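Local coordinates for diketoreductase (Acinetobacter baylyi, PDB 4E12), which catalyses the NADH-linked reduction of dicarbonyl compounds and is probably also a (3S)-3-hydroxyacyl-CoA dehydrogenase of fatty acid beta-oxidation, at residues A[124-128]-A[186-190]; A[215-219]-A[279-283]; A[17-22]-A[50-54]; A[151-157]-A[178-184]; A[30-36]-A[73-79]. One frame throughout, in Å; residues are numbered along the deposited sequence.

How the contacts relate
Long-range contacts can be read as loop closures along the chain. From the N terminus, contact 3 packs helix 14-25 on helix 37-57, and contact 5 adds strand 74-76 to strand 29-33. These two loops cross, because strand 29-33 lies between the helices of contact 3 in the sequence, and they touch where Val30 and Ile73 meet Ala20 and Phe21. Later, contact 1 joins the start of helix 126-133 to the loop after the last sheet strand. It encloses contact 4, which pairs strands 153-158 and 180-183 at the sheet's other end; Met157 bridges the two. Contact 2 follows in series, closing the C-terminal helical domain some 30 Å or more, centre to centre, from the others.

Contact 1 of 5, residues A[124-128]-A[186-190]; sequences LLPSD and KEKAG
A carboxylate can bond to both the backbone and the side chain of one residue at the start of a helix, and Glu187, which loses the most surface here, is a clear case. Both segments are largely irregular: 186-190 is extended up to Ala189, then turns at Gly190 (phi 79°), while 124-128 leads from extended Leu124 and Leu125 into a weakly bonded first turn beginning near Pro126. Glu187, with chi1 m and chi2 t, points toward that turn. Its OE2 accepts from Ser127 N at 2.8 Å, and its OE1 accepts from Ser127 OG in a very short bond of 2.5 Å, so one residue engages both carboxylate oxygens. The same OE2 lies 2.9 Å from Pro126 CD. This places a negative charge at the N-terminal end of helix 126-133 and ties it to the connection between the last strand of the NAD-binding sheet, 180-183, and helix 193-209 of the C-terminal domain. Thr159 touches Pro126, Ser127 and Glu187 alike. Leu125, rotamer m,t, supplies the apolar half: its CD2 stands 3.7 Å from Ala189 CA and 4.1 Å from Ala189 CB, at the closest backbone approach, where the CA atoms of Leu125 and Ala189 are 6.6 Å apart. Within its own turn, Leu125 N donates to Asp128 OD2 at 3.1 Å; within 186-190, Lys188 NZ donates to Ala189 O at 2.8 Å.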
# COMPACT_ATOMS: atom_id res chain seq x y z
N LEU A 124 11.58 19.09 -6.22
CA LEU A 124 11.16 20.46 -6.47
C LEU A 124 9.87 20.53 -7.27
O LEU A 124 9.69 19.79 -8.24
CB LEU A 124 12.27 21.23 -7.18
CG LEU A 124 13.38 21.71 -6.25
CD1 LEU A 124 14.68 22.00 -7.00
CD2 LEU A 124 12.87 22.94 -5.50
N LEU A 125 8.98 21.43 -6.86
CA LEU A 125 7.73 21.64 -7.56
C LEU A 125 7.90 22.55 -8.77
O LEU A 125 8.74 23.45 -8.77
CB LEU A 125 6.71 22.28 -6.60
CG LEU A 125 6.28 21.47 -5.38
CD1 LEU A 125 5.26 22.28 -4.60
CD2 LEU A 125 5.63 20.18 -5.87
N PRO A 126 7.11 22.32 -9.83
CA PRO A 126 7.22 23.19 -11.00
C PRO A 126 6.97 24.65 -10.64
O PRO A 126 7.47 25.57 -11.29
CB PRO A 126 6.16 22.64 -11.95
CG PRO A 126 6.04 21.19 -11.56
CD PRO A 126 6.20 21.18 -10.07
N SER A 127 6.21 24.86 -9.57
CA SER A 127 6.02 26.20 -9.03
C SER A 127 7.29 26.77 -8.44
O SER A 127 7.50 27.99 -8.48
CB SER A 127 4.90 26.22 -7.99
OG SER A 127 3.66 26.00 -8.63
N ASP A 128 8.14 25.92 -7.88
CA ASP A 128 9.43 26.36 -7.34
C ASP A 128 10.33 26.90 -8.45
O ASP A 128 11.25 27.69 -8.19
CB ASP A 128 10.15 25.22 -6.61
CG ASP A 128 9.46 24.81 -5.33
OD1 ASP A 128 8.67 25.61 -4.79
OD2 ASP A 128 9.69 23.68 -4.84
N LYS A 186 -3.57 19.08 -10.52
CA LYS A 186 -3.03 20.17 -9.73
C LYS A 186 -1.68 19.73 -9.19
O LYS A 186 -1.41 18.53 -9.10
CB LYS A 186 -3.93 20.45 -8.52
CG LYS A 186 -5.34 20.90 -8.81
CD LYS A 186 -6.05 21.26 -7.51
CE LYS A 186 -7.47 21.73 -7.75
NZ LYS A 186 -8.17 22.09 -6.47
N GLU A 187 -0.84 20.67 -8.80
CA GLU A 187 0.42 20.29 -8.17
C GLU A 187 0.23 19.52 -6.88
O GLU A 187 -0.71 19.76 -6.12
CB GLU A 187 1.30 21.49 -7.88
CG GLU A 187 1.95 22.11 -9.07
CD GLU A 187 2.99 23.09 -8.62
OE1 GLU A 187 2.69 23.90 -7.72
OE2 GLU A 187 4.12 23.04 -9.14
N LYS A 188 1.16 18.61 -6.65
CA LYS A 188 1.21 17.82 -5.45
C LYS A 188 2.64 17.32 -5.28
O LYS A 188 3.18 16.64 -6.17
CB LYS A 188 0.24 16.63 -5.56
CG LYS A 188 0.28 15.66 -4.38
CD LYS A 188 -0.27 16.27 -3.10
CE LYS A 188 -0.11 15.31 -1.93
NZ LYS A 188 1.33 15.13 -1.59
N ALA A 189 3.27 17.67 -4.17
CA ALA A 189 4.60 17.16 -3.90
C ALA A 189 4.53 15.65 -3.82
O ALA A 189 3.64 15.10 -3.17
CB ALA A 189 5.13 17.73 -2.59
N GLY A 190 5.49 15.00 -4.46
CA GLY A 190 5.49 13.55 -4.55
C GLY A 190 4.54 13.00 -5.60
O GLY A 190 4.36 11.78 -5.70

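Contact 2 of 5, residues A[215-219]-A[279-283]; sequences PETID and GFYRY
How a chain terminus is folded back onto a helix is illustrated by segment 279-283, which lies beside the first turn of helix 215-226. Segment 215-219 is regular helix, with Asp219 N bonded to Pro215 O at 2.9 Å; segment 279-283 has neither helix nor strand form. The backbones come nearest at Pro215 and Phe280, CA to CA 7.3 Å. Gly279, at phi -137° and psi -120°, begins the tail with a tight local bond, its N to Tyr281 O at 2.7 Å. Phe280 follows with chi1 m, its CA-to-CB bond toward the helix, and Phe280 CD1 meets Pro215 CG at 3.9 Å; the ring also packs against Phe233, Phe236, Phe258, Leu262 and Tyr266, among others. Tyr281, also m, has the largest share of buried surface. Its ring extends past Glu216, whose CG is 4.2 Å from Tyr281 CE1, and its OH donates to Asp219 OD2 at 2.5 Å, OD2 lying at the ring edge, near its plane. One helical turn thus offers Pro215, Glu216 and Asp219 on the same side, while Asp219 OD1 accepts from Phe233 N of the next helix. Arg282 and Tyr283 continue away from this helix, the Tyr283 hydroxyl bonding to Asp237. Here the tail closes over the packed helices of the helical C-terminal domain, the domain type of the 3-hydroxyacyl-CoA dehydrogenases.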
# COMPACT_ATOMS: atom_id res chain seq x y z
N PRO A 215 10.02 -7.77 10.24
CA PRO A 215 9.75 -7.49 8.82
C PRO A 215 8.98 -8.56 8.07
O PRO A 215 8.10 -8.25 7.26
CB PRO A 215 11.15 -7.32 8.20
CG PRO A 215 11.98 -6.88 9.31
CD PRO A 215 11.46 -7.64 10.53
N GLU A 216 9.33 -9.82 8.31
CA GLU A 216 8.66 -10.93 7.66
C GLU A 216 7.17 -10.92 7.99
O GLU A 216 6.33 -11.16 7.13
CB GLU A 216 9.30 -12.26 8.09
CG GLU A 216 10.77 -12.43 7.67
CD GLU A 216 11.77 -11.57 8.47
OE1 GLU A 216 11.37 -10.92 9.47
OE2 GLU A 216 12.96 -11.54 8.09
N THR A 217 6.84 -10.64 9.25
CA THR A 217 5.46 -10.64 9.66
C THR A 217 4.69 -9.48 9.02
O THR A 217 3.54 -9.63 8.58
CB THR A 217 5.37 -10.54 11.18
OG1 THR A 217 6.01 -11.68 11.74
CG2 THR A 217 3.94 -10.52 11.64
N ILE A 218 5.32 -8.33 8.96
CA ILE A 218 4.68 -7.14 8.39
C ILE A 218 4.44 -7.38 6.90
O ILE A 218 3.34 -7.13 6.39
CB ILE A 218 5.56 -5.90 8.66
CG1 ILE A 218 5.71 -5.72 10.19
CG2 ILE A 218 4.99 -4.67 7.99
CD1 ILE A 218 6.67 -4.64 10.61
N ASP A 219 5.45 -7.91 6.21
CA ASP A 219 5.31 -8.18 4.79
C ASP A 219 4.24 -9.23 4.48
O ASP A 219 3.43 -9.00 3.57
CB ASP A 219 6.63 -8.57 4.14
CG ASP A 219 7.57 -7.39 3.96
OD1 ASP A 219 7.19 -6.25 4.28
OD2 ASP A 219 8.70 -7.60 3.47
N GLY A 279 19.34 -7.08 2.01
CA GLY A 279 18.87 -5.97 2.81
C GLY A 279 18.07 -6.49 3.99
O GLY A 279 18.60 -7.24 4.81
N PHE A 280 16.80 -6.11 4.09
CA PHE A 280 15.92 -6.81 5.02
C PHE A 280 15.88 -8.31 4.71
O PHE A 280 15.74 -9.14 5.61
CB PHE A 280 14.53 -6.19 4.99
CG PHE A 280 14.46 -4.87 5.64
CD1 PHE A 280 14.39 -4.79 7.03
CD2 PHE A 280 14.49 -3.70 4.90
CE1 PHE A 280 14.34 -3.56 7.65
CE2 PHE A 280 14.43 -2.47 5.51
CZ PHE A 280 14.36 -2.39 6.89
N TYR A 281 15.99 -8.65 3.43
CA TYR A 281 16.05 -10.06 3.02
C TYR A 281 17.39 -10.37 2.38
O TYR A 281 18.10 -9.47 1.93
CB TYR A 281 14.94 -10.40 2.03
CG TYR A 281 13.57 -10.26 2.60
CD1 TYR A 281 12.93 -11.33 3.25
CD2 TYR A 281 12.88 -9.05 2.51
CE1 TYR A 281 11.65 -11.19 3.79
CE2 TYR A 281 11.61 -8.89 3.04
CZ TYR A 281 10.99 -9.96 3.68
OH TYR A 281 9.73 -9.77 4.18
N ARG A 282 17.71 -11.66 2.32
CA ARG A 282 18.94 -12.12 1.67
C ARG A 282 18.56 -12.63 0.28
O ARG A 282 17.59 -13.38 0.14
CB ARG A 282 19.60 -13.23 2.50
CG ARG A 282 20.99 -13.60 2.04
CD ARG A 282 21.67 -14.54 3.03
NE ARG A 282 23.09 -14.72 2.71
CZ ARG A 282 23.92 -15.49 3.41
NH1 ARG A 282 23.48 -16.15 4.48
NH2 ARG A 282 25.19 -15.60 3.05
N TYR A 283 19.28 -12.19 -0.74
CA TYR A 283 18.94 -12.53 -2.12
C TYR A 283 20.00 -13.44 -2.74
O TYR A 283 21.03 -13.69 -2.07
CB TYR A 283 18.76 -11.24 -2.95
CG TYR A 283 17.65 -10.40 -2.39
CD1 TYR A 283 17.91 -9.35 -1.50
CD2 TYR A 283 16.33 -10.65 -2.75
CE1 TYR A 283 16.87 -8.58 -0.97
CE2 TYR A 283 15.28 -9.88 -2.23
CZ TYR A 283 15.57 -8.85 -1.34
OH TYR A 283 14.53 -8.11 -0.85

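Contact 3 of 5, residues A[17-22]-A[50-54]; sequences SQIAFQ and LAAVY
Two helices of the Rossmann domain, 14-25 and 37-57, meet here largely through aromatic side chains. The axes of 17-22 and 50-54 approach to 11.1 Å at a crossing angle of -59°, and the closest CA atoms, those of Phe21 and Leu50, are 7.2 Å apart. Aromatic contacts dominate: Phe21 (chi1 t) turns its ring edge to the face of Tyr54 (chi1 m) in a T-shaped pair, centroids 4.8 Å apart and planes at 73°, while Leu50 CB makes a CH-pi contact 4.2 Å from the Phe21 ring centroid. Apolar packing adds Phe21 CZ to Ala51 CB and Leu50 CD1 to Phe21 CB, both at 3.8 Å; Leu50 CD1 also touches the backbone at Ser17 O, 3.4 Å away. The sole hydrogen bond between the segments runs from Tyr54 OH to Gln22 OE1, very short at 2.4 Å; Gln22 NE2 donates to Ile177 O. Helix 14-25 follows the glycine-rich NAD-binding turn, and Ser17 OG bonds to Gly13 O. The chemistry implies a buried, mainly apolar interface in which the Tyr54 hydroxyl finds its hydrogen-bond partner across the seam.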
# COMPACT_ATOMS: atom_id res chain seq x y z
N SER A 17 19.65 9.45 -18.67
CA SER A 17 20.05 8.54 -19.75
C SER A 17 18.90 7.60 -20.11
O SER A 17 18.70 7.30 -21.29
CB SER A 17 21.32 7.75 -19.41
OG SER A 17 21.10 6.87 -18.33
N GLN A 18 18.14 7.13 -19.13
CA GLN A 18 16.97 6.28 -19.43
C GLN A 18 15.92 7.05 -20.22
O GLN A 18 15.32 6.53 -21.16
CB GLN A 18 16.33 5.75 -18.15
CG GLN A 18 17.24 4.87 -17.36
CD GLN A 18 16.59 4.28 -16.12
OE1 GLN A 18 15.40 3.94 -16.12
NE2 GLN A 18 17.36 4.17 -15.07
N ILE A 19 15.68 8.30 -19.83
CA ILE A 19 14.67 9.11 -20.49
C ILE A 19 15.10 9.35 -21.94
O ILE A 19 14.29 9.25 -22.86
CB ILE A 19 14.49 10.48 -19.78
CG1 ILE A 19 13.93 10.26 -18.37
CG2 ILE A 19 13.62 11.40 -20.62
CD1 ILE A 19 13.87 11.53 -17.51
N ALA A 20 16.37 9.67 -22.11
CA ALA A 20 16.93 9.94 -23.42
C ALA A 20 16.86 8.69 -24.29
O ALA A 20 16.46 8.76 -25.45
CB ALA A 20 18.35 10.45 -23.30
N PHE A 21 17.21 7.54 -23.72
CA PHE A 21 17.25 6.31 -24.49
C PHE A 21 15.86 5.84 -24.86
O PHE A 21 15.64 5.47 -26.01
CB PHE A 21 18.02 5.18 -23.79
CG PHE A 21 18.38 4.06 -24.72
CD1 PHE A 21 19.58 4.09 -25.43
CD2 PHE A 21 17.51 2.98 -24.90
CE1 PHE A 21 19.92 3.05 -26.32
CE2 PHE A 21 17.84 1.94 -25.78
CZ PHE A 21 19.04 1.97 -26.48
N GLN A 22 14.94 5.81 -23.91
CA GLN A 22 13.55 5.49 -24.18
C GLN A 22 13.01 6.37 -25.31
O GLN A 22 12.30 5.91 -26.21
CB GLN A 22 12.70 5.69 -22.91
CG GLN A 22 11.23 5.26 -23.04
CD GLN A 22 11.02 3.76 -23.14
OE1 GLN A 22 11.96 2.97 -23.07
NE2 GLN A 22 9.76 3.36 -23.31
N LEU A 50 22.26 0.55 -21.67
CA LEU A 50 20.82 0.57 -21.89
C LEU A 50 20.45 -0.17 -23.17
O LEU A 50 19.45 -0.88 -23.20
CB LEU A 50 20.27 2.01 -21.88
CG LEU A 50 20.34 2.76 -20.54
CD1 LEU A 50 20.00 4.23 -20.70
CD2 LEU A 50 19.40 2.10 -19.53
N ALA A 51 21.25 -0.01 -24.23
CA ALA A 51 20.99 -0.71 -25.48
C ALA A 51 20.97 -2.21 -25.23
O ALA A 51 20.11 -2.92 -25.74
CB ALA A 51 22.04 -0.36 -26.53
N ALA A 52 21.94 -2.66 -24.44
CA ALA A 52 22.07 -4.07 -24.08
C ALA A 52 20.85 -4.57 -23.29
O ALA A 52 20.31 -5.64 -23.59
CB ALA A 52 23.35 -4.28 -23.28
N VAL A 53 20.44 -3.81 -22.29
CA VAL A 53 19.26 -4.14 -21.50
C VAL A 53 18.04 -4.22 -22.41
O VAL A 53 17.25 -5.17 -22.34
CB VAL A 53 18.97 -3.07 -20.42
CG1 VAL A 53 17.74 -3.44 -19.61
CG2 VAL A 53 20.19 -2.88 -19.53
N TYR A 54 17.85 -3.21 -23.24
CA TYR A 54 16.70 -3.20 -24.14
C TYR A 54 16.65 -4.42 -25.02
O TYR A 54 15.62 -5.09 -25.10
CB TYR A 54 16.65 -1.93 -24.98
CG TYR A 54 15.99 -0.78 -24.26
CD1 TYR A 54 14.96 -0.06 -24.86
CD2 TYR A 54 16.39 -0.42 -22.98
CE1 TYR A 54 14.34 1.00 -24.20
CE2 TYR A 54 15.79 0.63 -22.31
CZ TYR A 54 14.77 1.34 -22.92
OH TYR A 54 14.18 2.38 -22.26

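Contact 4 of 5, residues A[151-157]-A[178-184]; sequences NNTAEVM and GMVPIEL
A proline sits in the middle of a beta strand here, at no cost to the pairing. Strands 153-157 and 180-183 run parallel, axes 4.6 Å apart at 30°, with Thr153 opposite Val180, Ala154 opposite Pro181, Glu155 opposite Ile182 and Val156 opposite Glu183. The bonds alternate: Val180 N to Asn152 O 2.7 Å, Ala154 N to Val180 O 3.0 Å, Ile182 N to Ala154 O 2.8 Å, Val156 N to Ile182 O 2.9 Å, and Leu184 N to Val156 O 3.0 Å. Pro181 supplies no donor and this ladder asks for none; its CA instead lies 3.5 Å from Ala154 O. Ahead of the strands, Asn152 ND2 reaches Gly178 O at 3.2 Å, Gly178 closing helix 164-176 in a Schellman motif. That helix makes the beta-alpha-beta crossover and touches Val156, Pro181 and Glu183, while Thr153, Val180 and Ile182 on the other face pack on the second subunit. Glu155 CG lies 3.8 Å from Ile182 CB; its carboxylate accepts from Leu193 N and Val192 N. On the other side of strand 153-158 runs antiparallel strand 139-144, whose His143, predicted to matter for catalysis, bonds through ND1 to buried Glu155, consistent with the His-Glu pair of 3-hydroxyacyl-CoA dehydrogenases.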
# COMPACT_ATOMS: atom_id res chain seq x y z
N ASN A 151 9.02 0.07 -15.42
CA ASN A 151 8.14 0.89 -14.59
C ASN A 151 7.82 2.12 -15.41
O ASN A 151 8.42 3.18 -15.23
CB ASN A 151 8.87 1.30 -13.31
CG ASN A 151 9.37 0.10 -12.54
OD1 ASN A 151 8.70 -0.94 -12.49
ND2 ASN A 151 10.56 0.22 -11.96
N ASN A 152 6.89 1.95 -16.35
CA ASN A 152 6.70 2.92 -17.41
C ASN A 152 5.59 3.94 -17.17
O ASN A 152 4.83 4.27 -18.08
CB ASN A 152 6.48 2.22 -18.75
CG ASN A 152 5.26 1.32 -18.75
OD1 ASN A 152 4.93 0.70 -17.74
ND2 ASN A 152 4.59 1.25 -19.88
N THR A 153 5.48 4.46 -15.95
CA THR A 153 4.58 5.59 -15.73
C THR A 153 5.30 6.90 -16.00
O THR A 153 6.52 7.01 -15.81
CB THR A 153 4.04 5.62 -14.30
OG1 THR A 153 5.13 5.62 -13.37
CG2 THR A 153 3.14 4.41 -14.05
N ALA A 154 4.55 7.87 -16.51
CA ALA A 154 5.04 9.23 -16.67
C ALA A 154 4.00 10.14 -16.04
O ALA A 154 2.91 10.34 -16.58
CB ALA A 154 5.25 9.58 -18.14
N GLU A 155 4.32 10.66 -14.86
CA GLU A 155 3.43 11.55 -14.14
C GLU A 155 3.55 12.96 -14.65
O GLU A 155 4.62 13.58 -14.53
CB GLU A 155 3.74 11.50 -12.65
CG GLU A 155 3.40 10.14 -12.05
CD GLU A 155 3.87 9.97 -10.61
OE1 GLU A 155 5.07 10.18 -10.34
OE2 GLU A 155 3.04 9.61 -9.75
N VAL A 156 2.45 13.46 -15.19
CA VAL A 156 2.40 14.78 -15.82
C VAL A 156 1.76 15.76 -14.86
O VAL A 156 0.64 15.54 -14.40
CB VAL A 156 1.58 14.75 -17.12
CG1 VAL A 156 1.58 16.14 -17.77
CG2 VAL A 156 2.14 13.71 -18.08
N MET A 157 2.46 16.84 -14.57
CA MET A 157 1.98 17.77 -13.56
C MET A 157 2.45 19.18 -13.88
O MET A 157 3.65 19.47 -13.82
CB MET A 157 2.52 17.33 -12.20
CG MET A 157 1.97 18.05 -10.99
SD MET A 157 2.70 17.41 -9.46
CE MET A 157 4.27 18.26 -9.50
N GLY A 178 5.93 5.29 -25.19
CA GLY A 178 5.65 4.03 -24.54
C GLY A 178 5.38 4.10 -23.04
O GLY A 178 5.46 3.09 -22.36
N MET A 179 5.05 5.28 -22.53
CA MET A 179 4.77 5.40 -21.10
C MET A 179 3.27 5.38 -20.88
O MET A 179 2.51 5.65 -21.81
CB MET A 179 5.30 6.73 -20.57
CG MET A 179 6.76 7.00 -20.89
SD MET A 179 7.89 5.76 -20.27
CE MET A 179 7.62 5.88 -18.54
N VAL A 180 2.84 5.07 -19.66
CA VAL A 180 1.45 5.25 -19.28
C VAL A 180 1.37 6.62 -18.63
O VAL A 180 1.93 6.83 -17.56
CB VAL A 180 1.03 4.22 -18.24
CG1 VAL A 180 -0.38 4.51 -17.75
CG2 VAL A 180 1.10 2.82 -18.84
N PRO A 181 0.69 7.58 -19.28
CA PRO A 181 0.58 8.92 -18.70
C PRO A 181 -0.29 8.90 -17.46
O PRO A 181 -1.42 8.40 -17.48
CB PRO A 181 -0.13 9.72 -19.79
CG PRO A 181 0.13 8.98 -21.02
CD PRO A 181 0.12 7.55 -20.63
N ILE A 182 0.23 9.43 -16.38
CA ILE A 182 -0.52 9.55 -15.15
C ILE A 182 -0.82 11.02 -15.05
O ILE A 182 0.09 11.82 -14.81
CB ILE A 182 0.32 9.07 -13.96
CG1 ILE A 182 0.68 7.59 -14.14
CG2 ILE A 182 -0.40 9.34 -12.63
CD1 ILE A 182 -0.51 6.71 -14.28
N GLU A 183 -2.08 11.39 -15.27
CA GLU A 183 -2.42 12.81 -15.40
C GLU A 183 -2.85 13.45 -14.08
O GLU A 183 -3.92 13.15 -13.55
CB GLU A 183 -3.47 13.00 -16.50
CG GLU A 183 -2.99 12.54 -17.88
CD GLU A 183 -4.04 12.69 -18.99
OE1 GLU A 183 -4.65 13.78 -19.11
OE2 GLU A 183 -4.26 11.72 -19.74
N LEU A 184 -1.99 14.32 -13.53
CA LEU A 184 -2.37 15.08 -12.36
C LEU A 184 -3.00 16.39 -12.78
O LEU A 184 -2.63 16.96 -13.81
CB LEU A 184 -1.20 15.34 -11.41
CG LEU A 184 -0.59 14.15 -10.68
CD1 LEU A 184 0.22 13.26 -11.62
CD2 LEU A 184 0.31 14.71 -9.59

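Contact 5 of 5, residues A[30-36]-A[73-79]; sequences VTAYDIN and IRYSDDL
Strands 30-33 and 74-76 run parallel, their axes 4.6 Å apart at 29°, and form one edge of the Rossmann sheet. Thr31 faces Arg74, Ala32 faces Tyr75 and Tyr33 faces Ser76. The ladder reads Arg74 N to Val30 O 3.0 Å, Ala32 N to Arg74 O 2.7 Å, Ser76 N to Ala32 O 3.0 Å and Asp34 N to Ser76 O 3.2 Å. Asp34, an NAD(+)-binding residue just past the strand, is where such folds usually carry the acid that holds the adenosine ribose; its OD2 bonds to Thr12 OG1. Asn36 N-caps the following helix through Ala39 N. Among the side chains, Thr31 CG2 meets Ser76 CB at 3.9 Å, and the poorly ordered Arg74 guanidinium lies with one face over Thr31 CG2. Asp78 N donates to Ser76 OG at 3.3 Å in an ST turn, leading into helix 79-82. Tyr33, chi1 t, extends along this turn, with Leu79 CD1 standing 4.1 Å from its ring centroid, 6° off the normal.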
# COMPACT_ATOMS: atom_id res chain seq x y z
N VAL A 30 16.90 12.74 -30.62
CA VAL A 30 17.32 13.04 -29.26
C VAL A 30 18.71 13.64 -29.23
O VAL A 30 19.64 13.14 -29.88
CB VAL A 30 17.28 11.77 -28.39
CG1 VAL A 30 17.88 12.01 -27.01
CG2 VAL A 30 15.85 11.29 -28.25
N THR A 31 18.83 14.73 -28.48
CA THR A 31 20.13 15.28 -28.13
C THR A 31 20.30 15.12 -26.62
O THR A 31 19.44 15.54 -25.84
CB THR A 31 20.22 16.77 -28.47
OG1 THR A 31 20.00 16.96 -29.87
CG2 THR A 31 21.58 17.33 -28.09
N ALA A 32 21.40 14.51 -26.20
CA ALA A 32 21.71 14.39 -24.78
C ALA A 32 22.72 15.47 -24.41
O ALA A 32 23.80 15.54 -25.01
CB ALA A 32 22.31 13.01 -24.49
N TYR A 33 22.38 16.29 -23.42
CA TYR A 33 23.23 17.39 -23.03
C TYR A 33 23.87 17.15 -21.66
O TYR A 33 23.23 16.64 -20.73
CB TYR A 33 22.47 18.72 -23.03
CG TYR A 33 23.26 19.77 -22.29
CD1 TYR A 33 24.26 20.50 -22.93
CD2 TYR A 33 23.01 20.04 -20.94
CE1 TYR A 33 24.99 21.46 -22.25
CE2 TYR A 33 23.73 20.99 -20.25
CZ TYR A 33 24.72 21.70 -20.91
OH TYR A 33 25.44 22.64 -20.23
N ASP A 34 25.14 17.49 -21.55
CA ASP A 34 25.79 17.45 -20.25
C ASP A 34 26.99 18.40 -20.29
O ASP A 34 27.27 19.00 -21.34
CB ASP A 34 26.17 16.03 -19.85
CG ASP A 34 26.14 15.83 -18.34
OD1 ASP A 34 26.46 16.77 -17.59
OD2 ASP A 34 25.78 14.73 -17.89
N ILE A 35 27.69 18.54 -19.18
CA ILE A 35 28.54 19.72 -19.00
C ILE A 35 29.87 19.69 -19.72
O ILE A 35 30.40 20.74 -20.08
CB ILE A 35 28.73 20.07 -17.51
CG1 ILE A 35 29.48 18.94 -16.78
CG2 ILE A 35 27.38 20.31 -16.86
CD1 ILE A 35 29.69 19.22 -15.29
N ASN A 36 30.45 18.52 -19.95
CA ASN A 36 31.71 18.48 -20.67
C ASN A 36 31.86 17.16 -21.38
O ASN A 36 30.92 16.35 -21.36
CB ASN A 36 32.89 18.79 -19.72
CG ASN A 36 32.98 17.82 -18.57
OD1 ASN A 36 32.50 16.69 -18.66
ND2 ASN A 36 33.59 18.26 -17.47
N ILE A 73 21.63 8.97 -31.37
CA ILE A 73 21.66 10.00 -30.31
C ILE A 73 22.78 11.03 -30.53
O ILE A 73 23.94 10.67 -30.76
CB ILE A 73 21.85 9.35 -28.91
CG1 ILE A 73 20.60 8.55 -28.54
CG2 ILE A 73 22.20 10.40 -27.88
CD1 ILE A 73 20.74 7.69 -27.33
N ARG A 74 22.42 12.30 -30.47
CA ARG A 74 23.41 13.38 -30.62
C ARG A 74 23.87 13.83 -29.22
O ARG A 74 23.05 13.96 -28.31
CB ARG A 74 22.78 14.53 -31.41
CG ARG A 74 23.75 15.65 -31.77
CD ARG A 74 23.16 16.63 -32.79
NE ARG A 74 22.04 17.42 -32.27
CZ ARG A 74 22.17 18.64 -31.74
NH1 ARG A 74 23.37 19.21 -31.66
NH2 ARG A 74 21.11 19.29 -31.29
N TYR A 75 25.17 14.06 -29.06
CA TYR A 75 25.73 14.47 -27.78
C TYR A 75 26.18 15.90 -27.89
O TYR A 75 26.78 16.28 -28.89
CB TYR A 75 26.96 13.63 -27.42
CG TYR A 75 26.69 12.16 -27.34
CD1 TYR A 75 26.51 11.54 -26.11
CD2 TYR A 75 26.62 11.39 -28.49
CE1 TYR A 75 26.27 10.18 -26.01
CE2 TYR A 75 26.37 10.02 -28.42
CZ TYR A 75 26.20 9.43 -27.17
OH TYR A 75 25.95 8.09 -27.05
N SER A 76 25.91 16.67 -26.85
CA SER A 76 26.28 18.09 -26.88
C SER A 76 26.70 18.57 -25.49
O SER A 76 26.12 18.16 -24.49
CB SER A 76 25.07 18.89 -27.35
OG SER A 76 25.38 20.27 -27.45
N ASP A 77 27.72 19.43 -25.44
CA ASP A 77 28.02 20.11 -24.18
C ASP A 77 27.96 21.61 -24.37
O ASP A 77 28.60 22.38 -23.65
CB ASP A 77 29.35 19.65 -23.55
CG ASP A 77 30.58 20.03 -24.37
OD1 ASP A 77 30.46 20.57 -25.50
OD2 ASP A 77 31.69 19.78 -23.86
N ASP A 78 27.17 22.02 -25.35
CA ASP A 78 26.94 23.43 -25.62
C ASP A 78 25.42 23.64 -25.55
O ASP A 78 24.71 23.30 -26.50
CB ASP A 78 27.46 23.76 -27.02
CG ASP A 78 27.28 25.22 -27.40
OD1 ASP A 78 26.55 25.95 -26.70
OD2 ASP A 78 27.87 25.63 -28.42
N LEU A 79 24.94 24.18 -24.44
CA LEU A 79 23.49 24.27 -24.20
C LEU A 79 22.75 24.95 -25.36
O LEU A 79 21.73 24.44 -25.84
CB LEU A 79 23.21 24.96 -22.86
CG LEU A 79 21.77 25.04 -22.37
CD1 LEU A 79 21.16 23.65 -22.28
CD2 LEU A 79 21.74 25.72 -21.01
O HOH W 1 26.85 24.99 -22.15